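Local structure of N-alpha-acetyltransferase 38, NatC auxiliary subunit (Saccharomyces cerevisiae, 6YGA) at residues V42-R45 and S50-M53. The protein serves as the small auxiliary subunit of the NatC N-terminal acetyltransferase, which acetylates nascent proteins that begin with methionine and a hydrophobic or amphipathic residue. Numbering follows the deposited sequence.
Sequences VEER and SRMM
Glu44 and Arg51 face each other as a hydrogen-bonded pair of the antiparallel hairpin 42-46/49-54 in this Sm-like (LSM) fold. Glu44 N donates to Arg51 O at 2.8 Å, and Arg51 N returns a more bent bond to Glu44 O. Met53 N continues the ladder to Val42 O.

The same pair forms a salt bridge. Both side chains run alongside each other, and Arg51 NE reaches Glu44 OE1 at 2.8 Å. NE meets this oxygen from above the carboxylate plane; the two flat groups are turned 34° apart. Glu44 OE2 forms a salt bridge with Arg22 and a hydrogen bond with Ser65 of the N-alpha-acetyltransferase 35 chain; Ser65 also bonds Arg51 NH2.

On the face that carries Glu43, Ser50 and Met52, Ser50 OG donates to the anti lone pair of Glu43 OE2 at 2.6 Å. Glu43 CG lies anti to its backbone N (chi1 178°), and the extended chain carries the carboxylate over to Ser50. Within its own strand, Glu43 OE1 takes a weak, salt-bridged hydrogen bond from Arg45 NH2, which also pairs with Asp17 of the N-alpha-acetyltransferase 35 chain.

Selenomethionine Met53 packs its SE against Glu44 CB at 3.8 Å, and its CE touches Val42 CG1. With both oxygens engaged, the Glu44 carboxylate is probably held charged, and it ties the hairpin to the large auxiliary subunit.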
ATOM      1  N   VAL C  42     -20.260  17.580  15.486  1.00 73.11           N
ATOM      2  CA  VAL C  42     -20.330  19.036  15.446  1.00 72.60           C
ATOM      3  C   VAL C  42     -21.074  19.489  14.200  1.00 71.33           C
ATOM      4  O   VAL C  42     -20.826  18.997  13.091  1.00 69.67           O
ATOM      5  CB  VAL C  42     -18.919  19.643  15.497  1.00 69.99           C
ATOM      6  CG1 VAL C  42     -18.952  21.117  15.118  1.00 71.80           C
ATOM      7  CG2 VAL C  42     -18.328  19.474  16.877  1.00 68.97           C
ATOM      8  N   GLU C  43     -21.999  20.428  14.380  1.00 72.76           N
ATOM      9  CA  GLU C  43     -22.655  21.122  13.280  1.00 73.99           C
ATOM     10  C   GLU C  43     -22.176  22.566  13.268  1.00 72.42           C
ATOM     11  O   GLU C  43     -22.313  23.274  14.271  1.00 73.07           O
ATOM     12  CB  GLU C  43     -24.176  21.068  13.409  1.00 79.62           C
ATOM     13  CG  GLU C  43     -24.906  21.825  12.311  1.00 85.45           C
ATOM     14  CD  GLU C  43     -26.410  21.821  12.497  1.00 93.03           C
ATOM     15  OE1 GLU C  43     -26.878  21.466  13.600  1.00 95.84           O
ATOM     16  OE2 GLU C  43     -27.129  22.172  11.539  1.00 96.72           O
ATOM     17  N   GLU C  44     -21.617  22.996  12.139  1.00 72.05           N
ATOM     18  CA  GLU C  44     -21.129  24.359  11.966  1.00 75.01           C
ATOM     19  C   GLU C  44     -22.204  25.188  11.273  1.00 76.08           C
ATOM     20  O   GLU C  44     -22.549  24.923  10.117  1.00 74.65           O
ATOM     21  CB  GLU C  44     -19.836  24.382  11.154  1.00 75.34           C
ATOM     22  CG  GLU C  44     -19.137  25.738  11.157  1.00 80.87           C
ATOM     23  CD  GLU C  44     -18.308  25.976   9.910  1.00 82.57           C
ATOM     24  OE1 GLU C  44     -18.760  25.592   8.809  1.00 82.43           O
ATOM     25  OE2 GLU C  44     -17.205  26.547  10.027  1.00 83.51           O
ATOM     26  N   ARG C  45     -22.721  26.188  11.976  1.00 78.68           N
ATOM     27  CA  ARG C  45     -23.760  27.070  11.460  1.00 82.46           C
ATOM     28  C   ARG C  45     -23.160  28.442  11.177  1.00 83.12           C
ATOM     29  O   ARG C  45     -22.602  29.077  12.079  1.00 81.78           O
ATOM     30  CB  ARG C  45     -24.914  27.189  12.454  1.00 86.16           C
ATOM     31  CG  ARG C  45     -25.699  25.904  12.668  1.00 86.34           C
ATOM     32  CD  ARG C  45     -26.812  26.120  13.679  1.00 90.03           C
ATOM     33  NE  ARG C  45     -27.516  24.885  14.007  1.00 90.10           N
ATOM     34  CZ  ARG C  45     -28.403  24.774  14.990  1.00 92.30           C
ATOM     35  NH1 ARG C  45     -28.692  25.828  15.742  1.00 95.30           N
ATOM     36  NH2 ARG C  45     -28.999  23.613  15.226  1.00 91.62           N
ATOM     37  N   SER C  50     -25.342  25.496   6.833  1.00 87.82           N
ATOM     38  CA  SER C  50     -25.104  24.519   7.885  1.00 86.79           C
ATOM     39  C   SER C  50     -24.362  23.331   7.291  1.00 82.83           C
ATOM     40  O   SER C  50     -24.554  22.983   6.123  1.00 85.09           O
ATOM     41  CB  SER C  50     -26.421  24.065   8.533  1.00 89.91           C
ATOM     42  OG  SER C  50     -26.277  22.811   9.176  1.00 90.12           O
ATOM     43  N   ARG C  51     -23.506  22.711   8.102  1.00 79.05           N
ATOM     44  CA  ARG C  51     -22.735  21.566   7.638  1.00 73.22           C
ATOM     45  C   ARG C  51     -22.188  20.803   8.836  1.00 73.53           C
ATOM     46  O   ARG C  51     -22.016  21.357   9.925  1.00 74.90           O
ATOM     47  CB  ARG C  51     -21.593  21.993   6.709  1.00 67.75           C
ATOM     48  CG  ARG C  51     -20.487  22.789   7.385  1.00 65.56           C
ATOM     49  CD  ARG C  51     -19.289  22.926   6.459  1.00 65.25           C
ATOM     50  NE  ARG C  51     -18.102  23.432   7.144  1.00 67.02           N
ATOM     51  CZ  ARG C  51     -16.856  23.215   6.730  1.00 65.40           C
ATOM     52  NH1 ARG C  51     -16.636  22.496   5.636  1.00 61.04           N
ATOM     53  NH2 ARG C  51     -15.830  23.711   7.407  1.00 66.17           N
HETATM   54  N   MSE C  52     -21.911  19.520   8.610  1.00 72.04           N
HETATM   55  CA  MSE C  52     -21.356  18.643   9.639  1.00 70.19           C
HETATM   56  C   MSE C  52     -19.834  18.591   9.544  1.00 68.45           C
HETATM   57  O   MSE C  52     -19.275  18.617   8.447  1.00 67.08           O
HETATM   58  CB  MSE C  52     -21.934  17.231   9.516  1.00 68.99           C
HETATM   59  CG  MSE C  52     -23.443  17.150   9.671  1.00 72.84           C
HETATM   60 SE   MSE C  52     -24.077  17.946  11.333  0.59 80.15          SE
HETATM   61  CE  MSE C  52     -25.736  16.938  11.535  1.00 82.03           C
HETATM   62  N   MSE C  53     -19.163  18.513  10.691  1.00 67.59           N
HETATM   63  CA  MSE C  53     -17.702  18.518  10.715  1.00 65.68           C
HETATM   64  C   MSE C  53     -17.115  17.412  11.595  1.00 62.66           C
HETATM   65  O   MSE C  53     -15.897  17.260  11.676  1.00 60.14           O
HETATM   66  CB  MSE C  53     -17.184  19.883  11.182  1.00 68.72           C
HETATM   67  CG  MSE C  53     -17.632  21.047  10.311  1.00 74.25           C
HETATM   68 SE   MSE C  53     -16.494  22.618  10.500  0.66 81.21          SE
HETATM   69  CE  MSE C  53     -16.528  22.783  12.440  1.00 83.65           C
TER